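Local coordinates for uncharacterized protein (Bordetella bronchiseptica, PDB 4XG0) that probably acts as a sugar-acid kinase of the DUF1537 family, phosphorylating acid sugars in catabolic pathways, with a sugar-binding N-terminal and a nucleotide-binding C-terminal domain, at residues V263-H267 with S268-Q272; A275-Q279 with A280-T284; R345-A349 with H350-G354; D379-T382 with G383-L387. All coordinates share one frame; numbering follows the deposited sequence.

Contact 1: residues V263-H267 with S268-Q272; sequences VTSQH and SAARQ. With SO4 (sulfate ion), chain F.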
loop_
_atom_site.group_PDB
_atom_site.type_symbol
_atom_site.label_atom_id
_atom_site.label_comp_id
_atom_site.label_asym_id
_atom_site.label_seq_id
_atom_site.Cartn_x
_atom_site.Cartn_y
_atom_site.Cartn_z
ATOM N N VAL A 263 -16.933 -5.310 -16.540
ATOM C CA VAL A 263 -17.489 -4.072 -17.067
ATOM C C VAL A 263 -18.616 -4.388 -18.018
ATOM O O VAL A 263 -18.382 -4.840 -19.133
ATOM C CB VAL A 263 -16.423 -3.251 -17.828
ATOM C CG1 VAL A 263 -16.981 -1.899 -18.277
ATOM C CG2 VAL A 263 -15.198 -3.090 -16.970
ATOM N N THR A 264 -19.838 -4.132 -17.570
ATOM C CA THR A 264 -21.025 -4.397 -18.377
ATOM C C THR A 264 -21.660 -3.132 -18.923
ATOM O O THR A 264 -22.531 -3.191 -19.809
ATOM C CB THR A 264 -22.088 -5.142 -17.545
ATOM O OG1 THR A 264 -22.445 -4.340 -16.417
ATOM C CG2 THR A 264 -21.554 -6.445 -17.060
ATOM N N SER A 265 -21.226 -1.976 -18.428
ATOM C CA SER A 265 -21.866 -0.728 -18.812
ATOM C C SER A 265 -21.505 -0.362 -20.243
ATOM O O SER A 265 -20.402 -0.667 -20.710
ATOM C CB SER A 265 -21.427 0.403 -17.889
ATOM O OG SER A 265 -22.206 1.549 -18.112
ATOM N N GLN A 266 -22.451 0.271 -20.936
ATOM C CA GLN A 266 -22.167 0.915 -22.200
ATOM C C GLN A 266 -22.044 2.440 -22.053
ATOM O O GLN A 266 -21.906 3.146 -23.055
ATOM C CB GLN A 266 -23.262 0.580 -23.214
ATOM C CG GLN A 266 -23.385 -0.908 -23.465
ATOM C CD GLN A 266 -22.094 -1.522 -23.998
ATOM O OE1 GLN A 266 -21.409 -0.933 -24.840
ATOM N NE2 GLN A 266 -21.756 -2.714 -23.504
ATOM N N HIS A 267 -22.098 2.943 -20.815
ATOM C CA HIS A 267 -21.817 4.359 -20.550
ATOM C C HIS A 267 -20.398 4.649 -20.992
ATOM O O HIS A 267 -19.505 3.833 -20.746
ATOM C CB HIS A 267 -21.970 4.681 -19.054
ATOM C CG HIS A 267 -23.392 4.836 -18.619
ATOM N ND1 HIS A 267 -24.225 5.795 -19.147
ATOM C CD2 HIS A 267 -24.132 4.141 -17.724
ATOM C CE1 HIS A 267 -25.418 5.694 -18.588
ATOM N NE2 HIS A 267 -25.391 4.698 -17.726
ATOM N N SER A 268 -20.190 5.784 -21.655
ATOM C CA SER A 268 -18.888 6.114 -22.226
ATOM C C SER A 268 -17.827 6.205 -21.142
ATOM O O SER A 268 -16.678 5.866 -21.369
ATOM C CB SER A 268 -18.948 7.434 -22.970
ATOM O OG SER A 268 -19.073 8.496 -22.052
ATOM N N ALA A 269 -18.218 6.663 -19.959
ATOM C CA ALA A 269 -17.286 6.752 -18.856
ATOM C C ALA A 269 -16.679 5.382 -18.588
ATOM O O ALA A 269 -15.470 5.252 -18.437
ATOM C CB ALA A 269 -17.986 7.274 -17.612
ATOM N N ALA A 270 -17.527 4.350 -18.522
ATOM C CA ALA A 270 -17.064 2.995 -18.255
ATOM C C ALA A 270 -16.174 2.480 -19.384
ATOM O O ALA A 270 -15.199 1.771 -19.136
ATOM C CB ALA A 270 -18.250 2.050 -18.059
ATOM N N ARG A 271 -16.507 2.807 -20.618
ATOM C CA ARG A 271 -15.714 2.282 -21.727
ATOM C C ARG A 271 -14.324 2.921 -21.697
ATOM O O ARG A 271 -13.335 2.238 -21.950
ATOM C CB ARG A 271 -16.375 2.541 -23.081
ATOM C CG ARG A 271 -17.847 2.220 -23.118
ATOM C CD ARG A 271 -18.127 0.813 -22.794
ATOM N NE ARG A 271 -17.606 -0.147 -23.766
ATOM C CZ ARG A 271 -17.882 -1.452 -23.732
ATOM N NH1 ARG A 271 -18.673 -1.946 -22.776
ATOM N NH2 ARG A 271 -17.375 -2.265 -24.650
ATOM N N GLN A 272 -14.270 4.217 -21.382
ATOM C CA GLN A 272 -12.994 4.933 -21.227
ATOM C C GLN A 272 -12.187 4.346 -20.062
ATOM O O GLN A 272 -10.975 4.115 -20.172
ATOM C CB GLN A 272 -13.232 6.432 -20.990
ATOM C CG GLN A 272 -13.792 7.133 -22.219
ATOM C CD GLN A 272 -13.875 8.629 -22.045
ATOM O OE1 GLN A 272 -13.351 9.182 -21.071
ATOM N NE2 GLN A 272 -14.519 9.304 -23.002
HETATM S S SO4 F . -23.482 8.092 -21.521
HETATM O O1 SO4 F . -22.481 7.641 -22.489
HETATM O O2 SO4 F . -22.984 8.012 -20.144
HETATM O O3 SO4 F . -23.842 9.476 -21.844
HETATM O O4 SO4 F . -24.697 7.269 -21.625
#
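V263 meets A270 at the loop that leads from the end of strand 259-263 into the first turn of helix 268-279, a strand-loop-helix junction of the nucleotide-binding C-terminal domain. The contact is apolar, V263 CG1 to A270 CB at 4.2 Å, and it lies beside strand 317-321, where V263 also touches M319 and L321. At S265 the chain forms an ST turn: with OG anti to the backbone N (chi1 -170°), the hydroxyl oxygen comes round to accept from H267 N at 3.0 Å, while S265 CB rests 3.6 Å from A270 CB. The carbonyl of S265 serves R271, whose side chain bends at chi2 and chi3 and doubles back over the loop; S265 O lies in the guanidinium plane and takes R271 NH1 at 3.0 Å. A322 O accepts from the same NH1, so two backbone carbonyls hold this arginine end. Q266 brings OE1 over one face of that guanidinium, off-centre toward the rim, with the amide and guanidinium planes 40° apart; its NE2 makes a weak hydrogen bond to A322 O. H267 is the N-cap residue. Its carbonyl accepts from R271 N, and its ring turns outward to a sulfate, probably from the crystallisation liquor, which lies at the edge of the ring. ND1 divides its N-H between two sulfate oxygens, at 2.7 Å to O2 and 2.9 Å to O4, while S268 N at the helix start donates to sulfate O1 at 3.1 Å, 166° at the hydrogen.

Contact 2: residues A275-Q279 with A280-T284; sequences AALQQ and AGART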
loop_
_atom_site.group_PDB
_atom_site.type_symbol
_atom_site.label_atom_id
_atom_site.label_comp_id
_atom_site.label_asym_id
_atom_site.label_seq_id
_atom_site.Cartn_x
_atom_site.Cartn_y
_atom_site.Cartn_z
ATOM N N ALA A 275 -10.843 0.992 -21.169
ATOM C CA ALA A 275 -9.717 1.232 -22.069
ATOM C C ALA A 275 -8.461 1.563 -21.273
ATOM O O ALA A 275 -7.389 1.042 -21.557
ATOM C CB ALA A 275 -10.038 2.341 -23.043
ATOM N N ALA A 276 -8.591 2.415 -20.259
ATOM C CA ALA A 276 -7.445 2.790 -19.434
ATOM C C ALA A 276 -6.847 1.608 -18.664
ATOM O O ALA A 276 -5.623 1.482 -18.578
ATOM C CB ALA A 276 -7.825 3.911 -18.472
ATOM N N LEU A 277 -7.709 0.755 -18.104
ATOM C CA LEU A 277 -7.258 -0.420 -17.374
ATOM C C LEU A 277 -6.563 -1.385 -18.333
ATOM O O LEU A 277 -5.523 -1.953 -17.995
ATOM C CB LEU A 277 -8.412 -1.092 -16.658
ATOM C CG LEU A 277 -8.080 -2.369 -15.896
ATOM C CD1 LEU A 277 -7.004 -2.101 -14.872
ATOM C CD2 LEU A 277 -9.316 -2.919 -15.260
ATOM N N GLN A 278 -7.104 -1.536 -19.537
ATOM C CA GLN A 278 -6.433 -2.348 -20.545
ATOM C C GLN A 278 -5.041 -1.755 -20.882
ATOM O O GLN A 278 -4.051 -2.491 -20.917
ATOM C CB GLN A 278 -7.292 -2.473 -21.809
ATOM C CG GLN A 278 -6.812 -3.571 -22.736
ATOM C CD GLN A 278 -7.820 -3.928 -23.817
ATOM O OE1 GLN A 278 -8.908 -3.350 -23.895
ATOM N NE2 GLN A 278 -7.460 -4.893 -24.659
ATOM N N GLN A 279 -4.993 -0.438 -21.115
ATOM C CA GLN A 279 -3.747 0.315 -21.382
ATOM C C GLN A 279 -2.706 0.001 -20.310
ATOM O O GLN A 279 -1.522 -0.098 -20.598
ATOM C CB GLN A 279 -3.996 1.826 -21.308
ATOM C CG GLN A 279 -4.224 2.606 -22.588
ATOM C CD GLN A 279 -3.877 4.104 -22.421
ATOM O OE1 GLN A 279 -3.797 4.646 -21.297
ATOM N NE2 GLN A 279 -3.646 4.764 -23.536
ATOM N N ALA A 280 -3.167 -0.100 -19.065
ATOM C CA ALA A 280 -2.308 -0.311 -17.903
ATOM C C ALA A 280 -1.865 -1.767 -17.735
ATOM O O ALA A 280 -1.140 -2.081 -16.794
ATOM C CB ALA A 280 -3.004 0.187 -16.624
ATOM N N GLY A 281 -2.311 -2.650 -18.629
ATOM C CA GLY A 281 -1.814 -4.017 -18.655
ATOM C C GLY A 281 -2.750 -5.146 -18.253
ATOM O O GLY A 281 -2.354 -6.304 -18.277
ATOM N N ALA A 282 -3.988 -4.831 -17.894
ATOM C CA ALA A 282 -4.971 -5.863 -17.581
ATOM C C ALA A 282 -5.256 -6.767 -18.773
ATOM O O ALA A 282 -5.546 -6.308 -19.871
ATOM C CB ALA A 282 -6.244 -5.256 -17.072
ATOM N N ARG A 283 -5.147 -8.066 -18.565
ATOM C CA ARG A 283 -5.525 -9.002 -19.601
ATOM C C ARG A 283 -7.036 -8.978 -19.776
ATOM O O ARG A 283 -7.790 -9.154 -18.813
ATOM C CB ARG A 283 -5.029 -10.402 -19.246
ATOM C CG ARG A 283 -3.506 -10.481 -19.224
ATOM C CD ARG A 283 -2.969 -11.860 -19.620
ATOM N NE ARG A 283 -1.591 -11.759 -20.107
ATOM C CZ ARG A 283 -0.499 -11.903 -19.354
ATOM N NH1 ARG A 283 0.707 -11.778 -19.904
ATOM N NH2 ARG A 283 -0.592 -12.176 -18.057
ATOM N N THR A 284 -7.470 -8.776 -21.014
ATOM C CA THR A 284 -8.848 -8.388 -21.268
ATOM C C THR A 284 -9.575 -9.361 -22.196
ATOM O O THR A 284 -9.108 -9.653 -23.297
ATOM C CB THR A 284 -8.862 -6.969 -21.861
ATOM O OG1 THR A 284 -8.359 -6.040 -20.884
ATOM C CG2 THR A 284 -10.256 -6.549 -22.271
HETATM O O HOH W 1 -3.738 -5.373 -21.546
#
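L277 and A282 make the tight part of this contact, where helix 268-279 ends and the chain turns into strand 283-285. L277 CG lies 3.6 Å from A282 CB, with CG anti to the backbone N (chi1 178°), which brings the end of the leucine back toward A282. Both residues also touch strand 317-321, L277 on M319 and A282 on A317, and I414 of helix 412-421 packs against L277. The carbonyl of L277 receives A282 N at 3.3 Å, and G281 N donates to Q278 O at 2.9 Å.

The other side is looser and wetter, with Q278, Q279 and A280 turned to solvent. Q278 stretches out and crosses T284 at about a right angle, its CG 3.5 Å from T284 OG1, in van der Waals contact alone; the threonine hydroxyl instead donates to A282 O. A water bridges the backbone here, giving one hydrogen to Q278 O and the other to A282 O at 2.6 Å.

G281 has a positive phi of 111°. With the two bonds running back into the last turn, this is a Schellman motif closing the helix ahead of an edge strand of the mixed sheet.

Contact 3: residues R345-A349 with H350-G354; sequences RLVLA and HGAAG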
loop_
_atom_site.group_PDB
_atom_site.type_symbol
_atom_site.label_atom_id
_atom_site.label_comp_id
_atom_site.label_asym_id
_atom_site.label_seq_id
_atom_site.Cartn_x
_atom_site.Cartn_y
_atom_site.Cartn_z
ATOM N N ARG A 345 -17.765 -18.174 -12.164
ATOM C CA ARG A 345 -17.071 -19.422 -12.446
ATOM C C ARG A 345 -15.558 -19.261 -12.277
ATOM O O ARG A 345 -14.872 -20.139 -11.720
ATOM C CB ARG A 345 -17.424 -19.946 -13.825
ATOM C CG ARG A 345 -18.748 -20.687 -13.894
ATOM C CD ARG A 345 -19.216 -20.962 -15.324
ATOM N NE ARG A 345 -18.204 -21.611 -16.160
ATOM C CZ ARG A 345 -18.340 -21.815 -17.470
ATOM N NH1 ARG A 345 -19.435 -21.433 -18.068
ATOM N NH2 ARG A 345 -17.378 -22.406 -18.175
ATOM N N LEU A 346 -15.037 -18.143 -12.755
ATOM C CA LEU A 346 -13.593 -17.875 -12.689
ATOM C C LEU A 346 -13.060 -17.670 -11.265
ATOM O O LEU A 346 -12.008 -18.200 -10.879
ATOM C CB LEU A 346 -13.290 -16.635 -13.515
ATOM C CG LEU A 346 -11.804 -16.364 -13.676
ATOM C CD1 LEU A 346 -11.066 -17.589 -14.059
ATOM C CD2 LEU A 346 -11.647 -15.332 -14.765
ATOM N N VAL A 347 -13.771 -16.852 -10.500
ATOM C CA VAL A 347 -13.454 -16.656 -9.097
ATOM C C VAL A 347 -13.424 -17.974 -8.325
ATOM O O VAL A 347 -12.542 -18.214 -7.498
ATOM C CB VAL A 347 -14.475 -15.733 -8.444
ATOM C CG1 VAL A 347 -14.329 -15.764 -6.949
ATOM C CG2 VAL A 347 -14.339 -14.306 -9.002
ATOM N N LEU A 348 -14.368 -18.856 -8.578
ATOM C CA LEU A 348 -14.377 -20.095 -7.804
ATOM C C LEU A 348 -13.322 -21.080 -8.290
ATOM O O LEU A 348 -12.669 -21.791 -7.497
ATOM C CB LEU A 348 -15.762 -20.724 -7.842
ATOM C CG LEU A 348 -16.834 -19.881 -7.165
ATOM C CD1 LEU A 348 -18.228 -20.533 -7.287
ATOM C CD2 LEU A 348 -16.450 -19.644 -5.716
ATOM N N ALA A 349 -13.123 -21.127 -9.591
ATOM C CA ALA A 349 -12.241 -22.160 -10.108
ATOM C C ALA A 349 -10.749 -21.805 -9.920
ATOM O O ALA A 349 -9.937 -22.672 -9.558
ATOM C CB ALA A 349 -12.573 -22.448 -11.570
ATOM N N HIS A 350 -10.401 -20.542 -10.163
ATOM C CA HIS A 350 -9.013 -20.086 -10.268
ATOM C C HIS A 350 -8.620 -19.226 -9.057
ATOM O O HIS A 350 -7.465 -19.191 -8.652
ATOM C CB HIS A 350 -8.868 -19.284 -11.570
ATOM C CG HIS A 350 -7.582 -18.520 -11.697
ATOM N ND1 HIS A 350 -6.374 -19.128 -11.962
ATOM C CD2 HIS A 350 -7.328 -17.187 -11.627
ATOM C CE1 HIS A 350 -5.423 -18.208 -12.024
ATOM N NE2 HIS A 350 -5.976 -17.024 -11.825
ATOM N N GLY A 351 -9.596 -18.564 -8.462
ATOM C CA GLY A 351 -9.326 -17.697 -7.335
ATOM C C GLY A 351 -9.133 -16.283 -7.841
ATOM O O GLY A 351 -8.896 -16.078 -9.024
ATOM N N ALA A 352 -9.278 -15.319 -6.935
ATOM C CA ALA A 352 -9.105 -13.913 -7.250
ATOM C C ALA A 352 -8.872 -13.188 -5.952
ATOM O O ALA A 352 -9.349 -13.602 -4.880
ATOM C CB ALA A 352 -10.339 -13.352 -7.977
ATOM N N ALA A 353 -8.119 -12.104 -6.040
ATOM C CA ALA A 353 -7.907 -11.241 -4.916
ATOM C C ALA A 353 -9.138 -10.421 -4.568
ATOM O O ALA A 353 -9.265 -9.949 -3.447
ATOM C CB ALA A 353 -6.725 -10.297 -5.221
ATOM N N GLY A 354 -10.033 -10.267 -5.545
ATOM C CA GLY A 354 -11.265 -9.508 -5.426
ATOM C C GLY A 354 -11.904 -9.293 -6.790
ATOM O O GLY A 354 -11.342 -9.683 -7.825
#
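H350 N closes the last regular helical bond of helix 334-349 by donating to L346 O at 2.9 Å, and G351 then leaves the helix with a positive phi of 94°. The glycine N-H points back between two carbonyls and makes only weak bonds, 3.4 Å to L346 O and 3.1 Å to V347 O. L346 O is therefore shared by two successive amides, at a glycine-terminated helix C-terminus that leads through a short loop into strand 354-358 of the nucleotide-binding domain. A CA-H...O contact from G351 CA to V347 O, 3.3 Å, brings the glycine against the final turn. At these backbone angles a side chain on G351 would run into the carbonyl oxygen of H350, which explains the glycine.

Of the side chains, L346 and H350 lie side by side and point the same way. The leucine keeps CG anti to its N (chi1 -172°) and lays CD1 alongside H350 CB, 3.7 Å away; the imidazole beyond is met only obliquely by that methyl. L346 also packs on W298 and W301 of helix 295-304, while the histidine touches P258 in the loop before strand 259-263. V347 meets L260 of strand 259-263 and L398. After the glycine the chain is extended, and backbone bonds pair A353 with P258 and G354 with L260. A352 turns its methyl back to the helix on the way, so that A352 CB lies 4.2 Å from V347 CG2.

Contact 4: residues D379-T382 with G383-L387; sequences DEVT and GGVPL. With SO4 (sulfate ion), chain E.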
loop_
_atom_site.group_PDB
_atom_site.type_symbol
_atom_site.label_atom_id
_atom_site.label_comp_id
_atom_site.label_asym_id
_atom_site.label_seq_id
_atom_site.Cartn_x
_atom_site.Cartn_y
_atom_site.Cartn_z
ATOM N N ASP A 379 -14.666 0.074 3.446
ATOM C CA ASP A 379 -14.268 1.436 3.171
ATOM C C ASP A 379 -14.619 1.813 1.732
ATOM O O ASP A 379 -15.591 1.314 1.173
ATOM C CB ASP A 379 -12.765 1.572 3.393
ATOM C CG ASP A 379 -12.374 2.979 3.731
ATOM O OD1 ASP A 379 -12.716 3.438 4.862
ATOM O OD2 ASP A 379 -11.739 3.611 2.862
ATOM N N GLU A 380 -13.852 2.691 1.106
ATOM C CA GLU A 380 -14.158 3.015 -0.285
ATOM C C GLU A 380 -12.921 3.368 -1.089
ATOM O O GLU A 380 -11.899 3.779 -0.527
ATOM C CB GLU A 380 -15.115 4.185 -0.339
ATOM C CG GLU A 380 -14.510 5.439 0.197
ATOM C CD GLU A 380 -15.517 6.548 0.305
ATOM O OE1 GLU A 380 -16.734 6.234 0.267
ATOM O OE2 GLU A 380 -15.088 7.722 0.420
ATOM N N VAL A 381 -13.025 3.212 -2.406
ATOM C CA VAL A 381 -11.933 3.602 -3.299
ATOM C C VAL A 381 -11.955 5.121 -3.385
ATOM O O VAL A 381 -10.909 5.815 -3.287
ATOM C CB VAL A 381 -12.101 2.964 -4.700
ATOM C CG1 VAL A 381 -10.891 3.251 -5.585
ATOM C CG2 VAL A 381 -12.295 1.472 -4.614
ATOM N N THR A 382 -13.172 5.634 -3.552
ATOM C CA THR A 382 -13.491 7.059 -3.553
ATOM C C THR A 382 -15.015 7.150 -3.316
ATOM O O THR A 382 -15.709 6.146 -3.421
ATOM C CB THR A 382 -13.065 7.708 -4.886
ATOM O OG1 THR A 382 -13.321 9.116 -4.846
ATOM C CG2 THR A 382 -13.790 7.087 -6.053
ATOM N N GLY A 383 -15.553 8.321 -2.991
ATOM C CA GLY A 383 -16.972 8.406 -2.680
ATOM C C GLY A 383 -17.886 7.904 -3.797
ATOM O O GLY A 383 -17.831 8.408 -4.910
ATOM N N GLY A 384 -18.727 6.911 -3.508
ATOM C CA GLY A 384 -19.567 6.316 -4.546
ATOM C C GLY A 384 -18.969 5.061 -5.167
ATOM O O GLY A 384 -19.609 4.381 -5.970
ATOM N N VAL A 385 -17.743 4.734 -4.765
ATOM C CA VAL A 385 -17.091 3.516 -5.205
ATOM C C VAL A 385 -16.704 2.706 -3.941
ATOM O O VAL A 385 -15.557 2.738 -3.452
ATOM C CB VAL A 385 -15.851 3.846 -6.050
ATOM C CG1 VAL A 385 -15.232 2.571 -6.629
ATOM C CG2 VAL A 385 -16.235 4.813 -7.214
ATOM N N PRO A 386 -17.679 2.013 -3.364
ATOM C CA PRO A 386 -17.410 1.362 -2.068
ATOM C C PRO A 386 -16.630 0.073 -2.195
ATOM O O PRO A 386 -16.697 -0.599 -3.232
ATOM C CB PRO A 386 -18.815 1.037 -1.546
ATOM C CG PRO A 386 -19.670 0.937 -2.804
ATOM C CD PRO A 386 -19.118 2.020 -3.698
ATOM N N LEU A 387 -15.950 -0.291 -1.110
ATOM C CA LEU A 387 -15.147 -1.510 -1.007
ATOM C C LEU A 387 -15.618 -2.270 0.225
ATOM O O LEU A 387 -15.739 -1.699 1.331
ATOM C CB LEU A 387 -13.666 -1.178 -0.847
ATOM C CG LEU A 387 -12.668 -2.308 -0.537
ATOM C CD1 LEU A 387 -12.624 -3.292 -1.649
ATOM C CD2 LEU A 387 -11.285 -1.676 -0.343
HETATM S S SO4 E . -10.262 11.301 -4.623
HETATM O O1 SO4 E . -8.825 11.549 -4.795
HETATM O O2 SO4 E . -10.460 10.068 -3.859
HETATM O O3 SO4 E . -10.893 12.427 -3.920
HETATM O O4 SO4 E . -10.893 11.143 -5.940
HETATM O O HOH W 2 -18.612 4.880 -1.285
#
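V385 O takes V381 N at 2.8 Å, and this bond joins the two arms of a beta hairpin next to its turn. Beyond it the chain reverses in a type II turn from T382 to V385, closed by V385 N donating to T382 O at 2.8 Å, with G384 at a positive phi of 95°. Toward the open end of the hairpin, D379 and L387 form an antiparallel hydrogen-bonded pair: D379 N gives a nearly straight bond to L387 O (175° at the hydrogen), and L387 N returns one to D379 O.

The valines and the threonine pack beside the turn. V381 CB and V385 CG1 meet at 3.7 Å, and T382 CG2 comes to 3.5 Å from V385 CG2 on the other branch of the same valine. E380 holds CG between its backbone N and carbonyl carbon (chi1 65°), which brings the carboxylate over G383; a water donates to E380 OE1 and accepts from G384 N. T382 OG1 lies 3.2 Å from O2 of a sulfate, probably from the crystallisation liquor, that is hydrogen-bonded to R415 NH2.

The hairpin forms one edge of the mixed sheet. V381, V385 and L387 lean on V401 of strand 399-403, while helix 412-421 covers V381 through R415, A416 and A419 and reaches L387 through I420.

All four contacts are local turns or caps of the nucleotide-binding C-terminal domain, following one another along the chain. Contacts 1 and 2 sit at the two ends of helix 268-279, with centres 14 Å apart. Contact 3 ends another helix of the domain, and its nearest atoms are about 8 Å from contact 2 and about 7 Å from contact 4. Contacts 2 and 4 involve opposite edge strands of the same mixed sheet, 283-285 and 374-380, and their centres lie 21 Å apart. Contacts 1 and 4 each lie against a separate sulfate, and their nearest atoms are about 11 Å apart; whether either anion marks a phosphate site is not established.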